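Local coordinates for protein calreticulin, putative (Trypanosoma cruzi, PDB 5HCF) that probably acts as a lectin-like chaperone, its globular domain with a legume lectin fold binding both carbohydrate and peptide, at residues Gly24-Ser29 with Lys41-Thr46; Val75-Asp80 with Ser220-Lys225; Leu90-Asp95 with Glu102-Leu107; Ile122-Asn127 with Glu174-Leu179; Asn156-Phe161 with Gly170-Asp175. One frame throughout, in Å; residues are numbered along the deposited sequence.

Interaction 1: Gly24-Ser29 with Lys41-Thr46; sequences GKVEIS and KGLRLT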
# COMPACT_ATOMS: atom_id res chain seq x y z
N GLY A 24 8.01 -13.04 -11.62
CA GLY A 24 8.19 -14.05 -10.59
C GLY A 24 6.92 -14.82 -10.30
O GLY A 24 5.82 -14.35 -10.55
N LYS A 25 7.08 -16.03 -9.76
CA LYS A 25 5.93 -16.86 -9.43
C LYS A 25 5.40 -16.53 -8.04
O LYS A 25 6.16 -16.26 -7.12
CB LYS A 25 6.29 -18.34 -9.53
CG LYS A 25 5.29 -19.28 -8.86
CD LYS A 25 5.92 -20.65 -8.58
CE LYS A 25 5.04 -21.49 -7.67
NZ LYS A 25 5.74 -22.71 -7.17
N VAL A 26 4.08 -16.56 -7.90
CA VAL A 26 3.44 -16.32 -6.62
C VAL A 26 2.55 -17.50 -6.25
O VAL A 26 2.13 -18.26 -7.12
CB VAL A 26 2.59 -15.02 -6.63
CG1 VAL A 26 3.43 -13.84 -7.11
CG2 VAL A 26 1.34 -15.20 -7.47
N GLU A 27 2.27 -17.64 -4.96
CA GLU A 27 1.44 -18.73 -4.48
C GLU A 27 0.69 -18.32 -3.22
O GLU A 27 1.08 -17.39 -2.52
CB GLU A 27 2.28 -19.97 -4.19
CG GLU A 27 3.12 -19.83 -2.93
CD GLU A 27 4.03 -21.01 -2.70
OE1 GLU A 27 3.85 -22.05 -3.37
OE2 GLU A 27 4.92 -20.89 -1.83
N ILE A 28 -0.40 -19.03 -2.93
CA ILE A 28 -1.09 -18.86 -1.66
C ILE A 28 -0.36 -19.70 -0.61
O ILE A 28 -0.17 -20.90 -0.79
CB ILE A 28 -2.57 -19.29 -1.75
CG1 ILE A 28 -3.31 -18.43 -2.78
CG2 ILE A 28 -3.23 -19.24 -0.38
CD1 ILE A 28 -3.26 -16.94 -2.51
N SER A 29 0.05 -19.07 0.49
CA SER A 29 0.87 -19.75 1.48
C SER A 29 0.92 -19.00 2.81
O SER A 29 0.74 -17.78 2.86
CB SER A 29 2.29 -19.94 0.96
OG SER A 29 3.22 -20.03 2.02
N LYS A 41 -2.67 -17.53 5.78
CA LYS A 41 -2.46 -17.70 4.35
C LYS A 41 -2.60 -16.37 3.61
O LYS A 41 -3.40 -15.51 3.99
CB LYS A 41 -3.42 -18.73 3.77
CG LYS A 41 -3.11 -20.17 4.17
CD LYS A 41 -4.01 -21.16 3.46
CE LYS A 41 -3.46 -22.57 3.55
NZ LYS A 41 -4.40 -23.57 2.96
N GLY A 42 -1.81 -16.20 2.56
CA GLY A 42 -1.82 -14.98 1.78
C GLY A 42 -1.03 -15.10 0.49
O GLY A 42 -0.58 -16.19 0.14
N LEU A 43 -0.86 -13.99 -0.20
CA LEU A 43 -0.13 -13.96 -1.46
C LEU A 43 1.37 -13.93 -1.19
O LEU A 43 1.89 -12.97 -0.60
CB LEU A 43 -0.55 -12.76 -2.31
CG LEU A 43 -0.13 -12.72 -3.78
CD1 LEU A 43 1.33 -12.38 -3.91
CD2 LEU A 43 -0.44 -14.05 -4.45
N ARG A 44 2.07 -14.98 -1.59
CA ARG A 44 3.48 -15.11 -1.29
C ARG A 44 4.34 -15.05 -2.55
O ARG A 44 4.11 -15.79 -3.51
CB ARG A 44 3.74 -16.42 -0.54
CG ARG A 44 5.20 -16.68 -0.21
CD ARG A 44 5.35 -18.00 0.54
NE ARG A 44 6.76 -18.30 0.80
CZ ARG A 44 7.57 -18.89 -0.07
NH1 ARG A 44 7.12 -19.26 -1.26
NH2 ARG A 44 8.84 -19.12 0.26
N LEU A 45 5.32 -14.16 -2.55
CA LEU A 45 6.27 -14.06 -3.65
C LEU A 45 7.36 -15.10 -3.43
O LEU A 45 7.95 -15.18 -2.35
CB LEU A 45 6.85 -12.65 -3.75
CG LEU A 45 5.83 -11.52 -3.59
CD1 LEU A 45 6.40 -10.22 -4.13
CD2 LEU A 45 4.52 -11.86 -4.28
N THR A 46 7.63 -15.90 -4.46
CA THR A 46 8.40 -17.14 -4.30
C THR A 46 9.85 -17.07 -4.77
O THR A 46 10.70 -17.78 -4.23
CB THR A 46 7.73 -18.31 -5.05
OG1 THR A 46 7.67 -18.02 -6.45
CG2 THR A 46 6.32 -18.53 -4.52
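Val26 to Ser29 pair with Gly42 to Leu45 as two antiparallel strands of the legume lectin fold. The strand 42-45 continues the sheet to the strand 223-230. Glu27 and Arg44 form a hydrogen-bonded pair, with Arg44 N 2.8 Å from Glu27 O. Ser29 and Gly42 form the next such pair. Thr46 N also bonds to Lys25 O, just beyond the Val26 and Leu45 pair. The apolar contacts lie on one face. Val26 CG1 meets Leu45 CD2 at 3.6 Å, and Val26 CG2 meets Leu43 CD2 at 3.7 Å. Tyr52 and Leu54 of strand 50-62, in the other sheet, touch Val26 on this face. Charges occupy the opposite face. The Arg44 chain is extended from CG to NE and lies beside Glu27, pointing the same way. Ser29 OG bonds to Gly31 N and also packs on the arginine chain, 3.3 Å from Arg44 CD. Glu27 and Arg44 form a salt bridge, their carboxylate and guanidinium planes 43° apart. Its Arg44 NH1 to Glu27 OE2 hydrogen bond is weak, 2.8 Å long with 116° at the hydrogen.

Interaction 2: Val75-Asp80 with Ser220-Lys225; sequences VKHEQD and SGSIFK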
# COMPACT_ATOMS: atom_id res chain seq x y z
N VAL A 75 1.95 -6.69 4.85
CA VAL A 75 3.04 -7.44 4.24
C VAL A 75 3.88 -8.08 5.33
O VAL A 75 4.17 -7.46 6.35
CB VAL A 75 3.96 -6.56 3.38
CG1 VAL A 75 4.62 -7.39 2.29
CG2 VAL A 75 3.18 -5.42 2.79
N LYS A 76 4.30 -9.32 5.10
CA LYS A 76 5.19 -9.99 6.03
C LYS A 76 6.49 -10.34 5.33
O LYS A 76 6.50 -11.14 4.40
CB LYS A 76 4.53 -11.25 6.60
CG LYS A 76 5.39 -11.99 7.62
CD LYS A 76 4.91 -13.41 7.87
CE LYS A 76 5.55 -13.98 9.13
NZ LYS A 76 5.57 -15.47 9.11
N HIS A 77 7.58 -9.71 5.76
CA HIS A 77 8.90 -9.99 5.22
C HIS A 77 9.66 -10.94 6.14
O HIS A 77 10.59 -10.52 6.84
CB HIS A 77 9.70 -8.70 5.04
CG HIS A 77 9.07 -7.72 4.10
ND1 HIS A 77 8.71 -8.04 2.81
CD2 HIS A 77 8.75 -6.42 4.27
CE1 HIS A 77 8.18 -6.98 2.23
NE2 HIS A 77 8.20 -5.98 3.09
N GLU A 78 9.28 -12.22 6.13
CA GLU A 78 9.88 -13.21 7.03
C GLU A 78 11.23 -13.71 6.55
O GLU A 78 11.94 -14.41 7.28
CB GLU A 78 8.92 -14.40 7.20
CG GLU A 78 8.43 -15.00 5.89
CD GLU A 78 7.86 -16.41 6.06
OE1 GLU A 78 7.18 -16.66 7.08
OE2 GLU A 78 8.09 -17.26 5.18
N GLN A 79 11.60 -13.34 5.33
CA GLN A 79 12.78 -13.89 4.67
C GLN A 79 14.12 -13.23 5.02
O GLN A 79 15.16 -13.69 4.55
CB GLN A 79 12.59 -13.86 3.15
CG GLN A 79 12.58 -12.47 2.56
CD GLN A 79 11.17 -11.93 2.41
OE1 GLN A 79 10.32 -12.15 3.27
NE2 GLN A 79 10.92 -11.22 1.32
N ASP A 80 14.11 -12.17 5.82
CA ASP A 80 15.29 -11.32 6.02
C ASP A 80 15.50 -10.49 4.77
O ASP A 80 16.44 -10.70 4.01
CB ASP A 80 16.56 -12.13 6.33
CG ASP A 80 16.59 -12.63 7.76
OD1 ASP A 80 16.17 -11.88 8.66
OD2 ASP A 80 17.06 -13.77 7.98
N SER A 220 13.29 -12.85 -1.85
CA SER A 220 11.84 -13.01 -1.94
C SER A 220 11.29 -13.75 -0.73
O SER A 220 12.03 -14.13 0.18
CB SER A 220 11.46 -13.73 -3.23
OG SER A 220 10.07 -13.62 -3.48
N GLY A 221 9.97 -13.96 -0.72
CA GLY A 221 9.32 -14.67 0.37
C GLY A 221 8.25 -13.85 1.08
O GLY A 221 7.65 -14.32 2.04
N SER A 222 8.01 -12.63 0.61
CA SER A 222 7.03 -11.74 1.24
C SER A 222 5.61 -12.26 1.08
O SER A 222 5.28 -12.91 0.09
CB SER A 222 7.13 -10.32 0.66
OG SER A 222 8.35 -9.69 1.03
N ILE A 223 4.76 -11.98 2.07
CA ILE A 223 3.37 -12.41 2.03
C ILE A 223 2.41 -11.24 2.22
O ILE A 223 2.44 -10.55 3.24
CB ILE A 223 3.09 -13.49 3.10
CG1 ILE A 223 4.05 -14.67 2.92
CG2 ILE A 223 1.63 -13.95 3.03
CD1 ILE A 223 3.87 -15.75 3.96
N PHE A 224 1.55 -11.02 1.23
CA PHE A 224 0.56 -9.95 1.28
C PHE A 224 -0.78 -10.47 1.80
O PHE A 224 -1.18 -11.58 1.45
CB PHE A 224 0.36 -9.33 -0.11
CG PHE A 224 1.56 -8.57 -0.61
CD1 PHE A 224 2.64 -9.24 -1.16
CD2 PHE A 224 1.60 -7.19 -0.55
CE1 PHE A 224 3.74 -8.55 -1.63
CE2 PHE A 224 2.69 -6.49 -1.02
CZ PHE A 224 3.76 -7.17 -1.56
N LYS A 225 -1.45 -9.68 2.63
CA LYS A 225 -2.77 -10.06 3.13
C LYS A 225 -3.73 -8.88 3.28
O LYS A 225 -3.31 -7.73 3.40
CB LYS A 225 -2.66 -10.77 4.48
CG LYS A 225 -2.19 -12.21 4.40
CD LYS A 225 -2.00 -12.80 5.80
CE LYS A 225 -3.30 -12.80 6.59
NZ LYS A 225 -4.40 -13.45 5.84
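The Phe224 ring carries Val75 CG1 over the centre of one face, a CH-pi contact 3.9 Å from the ring centroid. The two side chains lie side by side and point the same way. The His77 ring is met at its edge, near its plane, by Ser222 OG. The pair His77 ND1 and Ser222 OG is very short at 2.5 Å, and either atom could be the donor. Gln79 NE2 gives a second, nearly straight bond to Ser222 OG, 3.0 Å long, with the hydroxyl in its amide plane. The same amide nitrogen also bonds to Glu219 O. Lys76 and Ile223 are joined by two backbone bonds, Lys76 N to Ile223 O being 2.9 Å. Within 75-80, Lys76 NZ forms a salt bridge with Glu78 OE1, which receives it on the anti lone pair of that oxygen. Gly221 has backbone angles that call for glycine. The contact is an antiparallel strand pair with polar side-chain bonds at its end, within a sheet of the legume lectin fold.

Interaction 3: Leu90-Asp95 with Glu102-Leu107; sequences LLPSMD and ETKYWL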
# COMPACT_ATOMS: atom_id res chain seq x y z
N LEU A 90 -3.08 1.46 -6.52
CA LEU A 90 -4.48 1.58 -6.91
C LEU A 90 -4.55 2.32 -8.25
O LEU A 90 -4.03 3.43 -8.37
CB LEU A 90 -5.29 2.31 -5.83
CG LEU A 90 -5.13 1.77 -4.41
CD1 LEU A 90 -5.96 2.58 -3.43
CD2 LEU A 90 -5.51 0.30 -4.33
N LEU A 91 -5.17 1.71 -9.25
CA LEU A 91 -5.09 2.22 -10.61
C LEU A 91 -6.45 2.43 -11.25
O LEU A 91 -7.38 1.66 -11.01
CB LEU A 91 -4.28 1.26 -11.48
CG LEU A 91 -2.99 0.67 -10.90
CD1 LEU A 91 -3.22 -0.72 -10.31
CD2 LEU A 91 -1.90 0.61 -11.96
N PRO A 92 -6.56 3.49 -12.07
CA PRO A 92 -7.71 3.70 -12.96
C PRO A 92 -7.65 2.72 -14.12
O PRO A 92 -6.70 1.93 -14.18
CB PRO A 92 -7.53 5.15 -13.43
CG PRO A 92 -6.07 5.39 -13.35
CD PRO A 92 -5.58 4.59 -12.16
N SER A 93 -8.63 2.75 -15.02
CA SER A 93 -8.75 1.78 -16.10
C SER A 93 -7.41 1.43 -16.76
O SER A 93 -6.71 2.30 -17.27
CB SER A 93 -9.71 2.30 -17.17
OG SER A 93 -9.94 1.30 -18.15
N MET A 94 -7.08 0.14 -16.73
CA MET A 94 -5.85 -0.35 -17.35
C MET A 94 -6.00 -1.78 -17.86
O MET A 94 -6.93 -2.48 -17.50
CB MET A 94 -4.70 -0.28 -16.35
CG MET A 94 -4.92 -1.16 -15.14
SD MET A 94 -3.39 -1.54 -14.28
CE MET A 94 -2.64 -2.66 -15.45
N ASP A 95 -5.05 -2.21 -18.69
CA ASP A 95 -5.00 -3.60 -19.14
C ASP A 95 -4.03 -4.38 -18.27
O ASP A 95 -2.82 -4.17 -18.34
CB ASP A 95 -4.56 -3.66 -20.61
CG ASP A 95 -4.63 -5.07 -21.20
OD1 ASP A 95 -4.64 -6.06 -20.43
OD2 ASP A 95 -4.64 -5.19 -22.44
N GLU A 102 5.32 1.37 -15.36
CA GLU A 102 4.98 2.64 -16.01
C GLU A 102 3.47 2.87 -16.09
O GLU A 102 3.03 3.97 -16.39
CB GLU A 102 5.59 2.70 -17.41
CG GLU A 102 7.08 2.40 -17.45
CD GLU A 102 7.92 3.58 -17.03
OE1 GLU A 102 8.58 4.19 -17.90
OE2 GLU A 102 7.93 3.89 -15.82
N THR A 103 2.70 1.82 -15.86
CA THR A 103 1.24 1.94 -15.83
C THR A 103 0.80 3.05 -14.89
O THR A 103 1.26 3.13 -13.75
CB THR A 103 0.58 0.62 -15.40
OG1 THR A 103 1.18 -0.48 -16.10
CG2 THR A 103 -0.91 0.65 -15.68
N LYS A 104 -0.10 3.90 -15.37
CA LYS A 104 -0.57 5.03 -14.57
C LYS A 104 -1.36 4.55 -13.36
O LYS A 104 -2.37 3.85 -13.49
CB LYS A 104 -1.44 5.96 -15.41
CG LYS A 104 -2.19 7.00 -14.58
CD LYS A 104 -2.90 8.03 -15.44
CE LYS A 104 -3.63 9.05 -14.59
NZ LYS A 104 -4.29 10.12 -15.40
N TYR A 105 -0.90 4.94 -12.17
CA TYR A 105 -1.63 4.66 -10.94
C TYR A 105 -2.09 5.97 -10.32
O TYR A 105 -1.63 7.04 -10.70
CB TYR A 105 -0.75 3.87 -9.96
CG TYR A 105 0.54 4.58 -9.58
CD1 TYR A 105 1.71 4.34 -10.28
CD2 TYR A 105 0.57 5.51 -8.55
CE1 TYR A 105 2.88 4.99 -9.95
CE2 TYR A 105 1.74 6.16 -8.21
CZ TYR A 105 2.89 5.90 -8.92
OH TYR A 105 4.06 6.55 -8.59
N TRP A 106 -3.02 5.88 -9.38
CA TRP A 106 -3.41 7.04 -8.58
C TRP A 106 -2.63 7.03 -7.27
O TRP A 106 -2.20 8.07 -6.79
CB TRP A 106 -4.91 7.06 -8.29
CG TRP A 106 -5.30 8.15 -7.32
CD1 TRP A 106 -5.25 9.50 -7.53
CD2 TRP A 106 -5.80 7.97 -5.98
NE1 TRP A 106 -5.69 10.17 -6.41
CE2 TRP A 106 -6.03 9.26 -5.45
CE3 TRP A 106 -6.07 6.85 -5.19
CZ2 TRP A 106 -6.53 9.46 -4.16
CZ3 TRP A 106 -6.56 7.05 -3.90
CH2 TRP A 106 -6.78 8.34 -3.40
N LEU A 107 -2.49 5.84 -6.69
CA LEU A 107 -1.80 5.69 -5.42
C LEU A 107 -0.79 4.54 -5.42
O LEU A 107 -1.08 3.44 -5.89
CB LEU A 107 -2.81 5.48 -4.28
CG LEU A 107 -2.27 5.27 -2.86
CD1 LEU A 107 -1.72 6.57 -2.26
CD2 LEU A 107 -3.33 4.67 -1.95
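Leu90 O receives two backbone N-H groups, from Trp106 and Leu107. This is a classic beta bulge, placed where strand 83-91 of a lectin-fold sheet ends and strand 107-114 begins. The Trp106 N bond to Leu90 O is 2.8 Å long and fairly straight at 161°. The bond from Leu107 N to Leu90 O is weak at 3.3 Å. Leu90 N returns a bond to Leu107 O at 2.9 Å. On the same sheet face, Leu90 and Leu107 lie side by side, with Leu90 CD1 3.7 Å from Leu107 CD2. Val71 of the strand 69-76 touches both leucines. Beyond the bulge the chains separate into loops. Leu91 CD2 packs against the peptide of Lys104, 3.6 Å from Lys104 O, and also against Tyr105 CB. Pro92 CD rests beside the same carbonyl. Phe99 touches both Leu91 and Met94. At the far end Met94 crosses Thr103 at about a right angle. Thr103 CG2, anti to the backbone N, lies 3.6 Å from Met94 SD and 3.7 Å from Met94 CE.

Interaction 4: Ile122-Asn127 with Glu174-Leu179; sequences IILHYN and EDWSLL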
# COMPACT_ATOMS: atom_id res chain seq x y z
N ILE A 122 4.01 6.79 0.12
CA ILE A 122 2.67 7.29 -0.10
C ILE A 122 2.73 8.25 -1.28
O ILE A 122 2.93 9.45 -1.11
CB ILE A 122 2.09 8.01 1.12
CG1 ILE A 122 2.16 7.10 2.35
CG2 ILE A 122 0.65 8.42 0.85
CD1 ILE A 122 1.58 7.73 3.59
N ILE A 123 2.57 7.70 -2.48
CA ILE A 123 2.76 8.47 -3.71
C ILE A 123 1.42 8.70 -4.40
O ILE A 123 0.71 7.76 -4.75
CB ILE A 123 3.72 7.76 -4.68
CG1 ILE A 123 5.07 7.49 -3.99
CG2 ILE A 123 3.93 8.58 -5.94
CD1 ILE A 123 6.11 6.88 -4.90
N LEU A 124 1.09 9.97 -4.59
CA LEU A 124 -0.18 10.34 -5.21
C LEU A 124 0.05 10.90 -6.60
O LEU A 124 0.88 11.79 -6.79
CB LEU A 124 -0.92 11.36 -4.35
CG LEU A 124 -1.54 10.88 -3.04
CD1 LEU A 124 -1.89 12.06 -2.15
CD2 LEU A 124 -2.78 10.03 -3.33
N HIS A 125 -0.68 10.38 -7.58
CA HIS A 125 -0.64 10.96 -8.90
C HIS A 125 -1.59 12.14 -8.92
O HIS A 125 -2.80 11.98 -8.74
CB HIS A 125 -1.01 9.96 -9.99
CG HIS A 125 -0.92 10.53 -11.36
ND1 HIS A 125 0.21 10.41 -12.15
CD2 HIS A 125 -1.81 11.26 -12.09
CE1 HIS A 125 0.01 11.03 -13.29
NE2 HIS A 125 -1.21 11.55 -13.28
N TYR A 126 -1.04 13.33 -9.11
CA TYR A 126 -1.83 14.55 -9.13
C TYR A 126 -1.30 15.51 -10.19
O TYR A 126 -0.11 15.85 -10.19
CB TYR A 126 -1.83 15.22 -7.75
CG TYR A 126 -2.55 16.55 -7.73
CD1 TYR A 126 -3.94 16.61 -7.71
CD2 TYR A 126 -1.84 17.74 -7.74
CE1 TYR A 126 -4.60 17.83 -7.70
CE2 TYR A 126 -2.49 18.96 -7.73
CZ TYR A 126 -3.87 19.00 -7.71
OH TYR A 126 -4.50 20.22 -7.69
N ASN A 127 -2.18 15.93 -11.09
CA ASN A 127 -1.83 16.95 -12.06
C ASN A 127 -0.71 16.49 -12.99
O ASN A 127 0.22 17.25 -13.29
CB ASN A 127 -1.44 18.24 -11.34
CG ASN A 127 -1.78 19.49 -12.12
OD1 ASN A 127 -2.33 19.41 -13.22
ND2 ASN A 127 -1.48 20.65 -11.55
N GLU A 174 0.04 20.36 2.51
CA GLU A 174 1.26 20.70 3.24
C GLU A 174 2.33 19.60 3.19
O GLU A 174 3.52 19.89 3.16
CB GLU A 174 0.90 21.04 4.69
CG GLU A 174 -0.06 22.24 4.83
CD GLU A 174 -0.46 22.53 6.27
OE1 GLU A 174 -0.36 21.61 7.12
OE2 GLU A 174 -0.87 23.66 6.56
N ASP A 175 1.91 18.33 3.19
CA ASP A 175 2.87 17.23 3.25
C ASP A 175 3.21 16.61 1.89
O ASP A 175 3.98 15.65 1.82
CB ASP A 175 2.36 16.13 4.19
CG ASP A 175 2.11 16.64 5.59
OD1 ASP A 175 2.56 17.75 5.91
OD2 ASP A 175 1.47 15.92 6.38
N TRP A 176 2.62 17.15 0.83
CA TRP A 176 3.03 16.85 -0.54
C TRP A 176 3.27 18.16 -1.28
O TRP A 176 2.81 19.21 -0.83
CB TRP A 176 1.97 16.03 -1.29
CG TRP A 176 1.91 14.58 -0.95
CD1 TRP A 176 2.43 13.55 -1.68
CD2 TRP A 176 1.27 13.98 0.19
NE1 TRP A 176 2.17 12.35 -1.06
CE2 TRP A 176 1.46 12.59 0.09
CE3 TRP A 176 0.56 14.49 1.28
CZ2 TRP A 176 0.96 11.70 1.04
CZ3 TRP A 176 0.07 13.60 2.23
CH2 TRP A 176 0.28 12.23 2.10
N SER A 177 3.96 18.10 -2.42
CA SER A 177 4.07 19.26 -3.30
C SER A 177 3.03 19.16 -4.41
O SER A 177 3.33 18.71 -5.51
CB SER A 177 5.47 19.39 -3.89
OG SER A 177 6.45 19.46 -2.87
N LEU A 178 1.80 19.57 -4.09
CA LEU A 178 0.69 19.46 -5.03
C LEU A 178 0.37 20.79 -5.68
O LEU A 178 0.18 20.86 -6.89
CB LEU A 178 -0.55 18.92 -4.33
CG LEU A 178 -0.36 17.58 -3.63
CD1 LEU A 178 -1.63 17.14 -2.89
CD2 LEU A 178 0.07 16.53 -4.64
N LEU A 179 0.33 21.85 -4.88
CA LEU A 179 -0.11 23.15 -5.37
C LEU A 179 1.03 24.16 -5.45
O LEU A 179 2.13 23.91 -4.95
CB LEU A 179 -1.24 23.68 -4.49
CG LEU A 179 -2.48 22.80 -4.39
CD1 LEU A 179 -3.49 23.40 -3.44
CD2 LEU A 179 -3.12 22.59 -5.77
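Trp176, the first residue to leave helical backbone angles after the helix 172-175, lays its indole against Ile122 and Leu124. Its CG is anti to the carbonyl carbon (chi1 -77°). Trp176 NE1 donates to Ile122 O at 3.0 Å, and that oxygen lies in the ring plane. The N-H angle is 152°, so the bond is moderately bent. The side chains of Ile122 and Trp176 cross at about a right angle, with Trp176 CZ2 3.3 Å from Ile122 CG2. Leu124 CD1 sits over one face, 4.2 Å from the centroid of the Trp176 five-membered ring, as a CH-pi contact offset toward the rim. Trp133 stacks with the indole, and Tyr158 meets it edge-to-face. The contact thus ties the short helix and the chain after it to the strand 117-126 of the legume lectin fold. Leu178 follows and crosses Tyr126 obliquely. Leu178 CB is 3.8 Å from Tyr126 CD2, and Leu178 CD2 also touches Tyr126 CB. Leu178 O lies at the ring edge, near the plane, 3.4 Å from Tyr126 CE2. Leu179 comes last. Leu179 CD2 packs 3.3 Å from Tyr126 OH, a hydroxyl that is hydrogen-bonded to Asp198 OD2.

Interaction 5: Asn156-Phe161 with Gly170-Asp175; sequences NSYEFF and GQLEED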
# COMPACT_ATOMS: atom_id res chain seq x y z
N ASN A 156 -9.41 17.06 2.72
CA ASN A 156 -8.02 17.08 2.29
C ASN A 156 -7.00 16.82 3.40
O ASN A 156 -5.81 17.12 3.24
CB ASN A 156 -7.70 18.41 1.60
CG ASN A 156 -8.46 18.59 0.31
OD1 ASN A 156 -8.64 17.64 -0.46
ND2 ASN A 156 -8.90 19.81 0.05
N SER A 157 -7.45 16.28 4.53
CA SER A 157 -6.52 15.76 5.54
C SER A 157 -6.25 14.28 5.27
O SER A 157 -6.88 13.67 4.41
CB SER A 157 -7.07 15.95 6.96
OG SER A 157 -8.35 15.36 7.12
N TYR A 158 -5.27 13.72 5.98
CA TYR A 158 -4.95 12.30 5.85
C TYR A 158 -4.39 11.75 7.16
O TYR A 158 -3.98 12.50 8.05
CB TYR A 158 -3.95 12.07 4.72
CG TYR A 158 -2.53 12.43 5.10
CD1 TYR A 158 -2.11 13.76 5.10
CD2 TYR A 158 -1.62 11.45 5.47
CE1 TYR A 158 -0.81 14.09 5.44
CE2 TYR A 158 -0.33 11.78 5.82
CZ TYR A 158 0.07 13.10 5.80
OH TYR A 158 1.36 13.44 6.15
N GLU A 159 -4.38 10.43 7.28
CA GLU A 159 -3.77 9.79 8.42
C GLU A 159 -3.22 8.42 8.04
O GLU A 159 -3.91 7.63 7.40
CB GLU A 159 -4.77 9.68 9.57
CG GLU A 159 -4.14 9.29 10.91
CD GLU A 159 -5.07 9.55 12.08
OE1 GLU A 159 -6.24 9.90 11.84
OE2 GLU A 159 -4.62 9.41 13.23
N PHE A 160 -1.99 8.15 8.45
CA PHE A 160 -1.33 6.89 8.14
C PHE A 160 -1.16 6.04 9.40
O PHE A 160 -0.62 6.50 10.41
CB PHE A 160 0.03 7.13 7.49
CG PHE A 160 0.92 5.93 7.48
CD1 PHE A 160 0.55 4.78 6.80
CD2 PHE A 160 2.12 5.93 8.17
CE1 PHE A 160 1.36 3.66 6.80
CE2 PHE A 160 2.94 4.82 8.18
CZ PHE A 160 2.56 3.68 7.49
N PHE A 161 -1.60 4.79 9.33
CA PHE A 161 -1.51 3.88 10.47
C PHE A 161 -0.57 2.73 10.16
O PHE A 161 -0.64 2.13 9.09
CB PHE A 161 -2.89 3.34 10.83
CG PHE A 161 -3.89 4.40 11.20
CD1 PHE A 161 -4.53 5.14 10.22
CD2 PHE A 161 -4.19 4.65 12.53
CE1 PHE A 161 -5.44 6.11 10.55
CE2 PHE A 161 -5.11 5.62 12.87
CZ PHE A 161 -5.73 6.36 11.88
N GLY A 170 -1.77 14.76 8.95
CA GLY A 170 -1.60 16.12 8.45
C GLY A 170 -2.46 16.49 7.26
O GLY A 170 -3.53 15.92 7.04
N GLN A 171 -1.99 17.47 6.49
CA GLN A 171 -2.75 17.99 5.37
C GLN A 171 -2.07 17.63 4.05
O GLN A 171 -0.85 17.77 3.92
CB GLN A 171 -2.89 19.52 5.48
CG GLN A 171 -3.39 20.04 6.83
CD GLN A 171 -4.59 19.29 7.37
OE1 GLN A 171 -5.60 19.14 6.68
NE2 GLN A 171 -4.50 18.84 8.61
N LEU A 172 -2.85 17.19 3.07
CA LEU A 172 -2.32 16.82 1.75
C LEU A 172 -1.53 17.96 1.11
O LEU A 172 -0.46 17.76 0.55
CB LEU A 172 -3.44 16.40 0.81
CG LEU A 172 -4.15 15.08 1.08
CD1 LEU A 172 -5.33 14.93 0.15
CD2 LEU A 172 -3.18 13.92 0.91
N GLU A 173 -2.08 19.17 1.22
CA GLU A 173 -1.49 20.35 0.62
C GLU A 173 -0.12 20.68 1.23
O GLU A 173 0.76 21.22 0.55
CB GLU A 173 -2.44 21.54 0.78
CG GLU A 173 -2.01 22.80 0.05
CD GLU A 173 -3.00 23.93 0.23
OE1 GLU A 173 -2.58 25.10 0.23
OE2 GLU A 173 -4.21 23.64 0.39
N GLU A 174 0.04 20.36 2.51
CA GLU A 174 1.26 20.70 3.24
C GLU A 174 2.33 19.60 3.19
O GLU A 174 3.52 19.89 3.16
CB GLU A 174 0.90 21.04 4.69
CG GLU A 174 -0.06 22.24 4.83
CD GLU A 174 -0.46 22.53 6.27
OE1 GLU A 174 -0.36 21.61 7.12
OE2 GLU A 174 -0.87 23.66 6.56
N ASP A 175 1.91 18.33 3.19
CA ASP A 175 2.87 17.23 3.25
C ASP A 175 3.21 16.61 1.89
O ASP A 175 3.98 15.65 1.82
CB ASP A 175 2.36 16.13 4.19
CG ASP A 175 2.11 16.64 5.59
OD1 ASP A 175 2.56 17.75 5.91
OD2 ASP A 175 1.47 15.92 6.38
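Tyr158 OH donates to Asp175 OD2 in a very short bond of 2.5 Å. The carboxylate stands at the edge of the phenol ring, and the ring and carboxylate planes are 89° apart. The hydroxyl also bonds to Trp133 NE1, so the buried polar group has two partners. The backbone bonds come next. Tyr158 and Gly170 form an antiparallel hydrogen-bonded pair, with Tyr158 N 3.0 Å from Gly170 O. Leu172 N donates to Asn156 O over 3.0 Å, in a nearly straight bond of 170°. Packing surrounds this frame. With CG between the backbone N and the carbonyl carbon (chi1 77°), the Tyr158 ring starts out over Gly170. Gly170 N sits over one face of that ring, 3.7 Å above its plane and offset toward the rim. Leu172 CG lies 3.4 Å from Asn156 O, and Leu172 CD2 reaches Tyr158 CB more loosely. Ser157 CB meets Gln171 OE1 at 3.5 Å on the other sheet face. Gln171 is the N-cap residue of the helix 172-175. The whole is a beta hairpin of the lectin-fold sheet whose second strand runs directly into a short helix.

Interactions 1, 2 and 5 all reach one antiparallel sheet. Interactions 3 and 4 reach the other. Interactions 1 and 2 touch through the strands 42-45 and 223-230, with Leu43 O 2.7 Å from Phe224 N. Interactions 4 and 5 share the helix 172-175 and lie on the opposite side of the chain's centre from interactions 1 and 2. Interactions 3 and 4 meet where Trp106 O is 2.9 Å from His125 N. Interactions 2 and 4 are buried. Interaction 2 mixes strand bonds with polar side-chain bonds; interaction 4 is mostly aromatic and aliphatic packing with one indole bond. Interactions 1, 3 and 5 are partly buried. Only interaction 1 has a salt bridge across its segments.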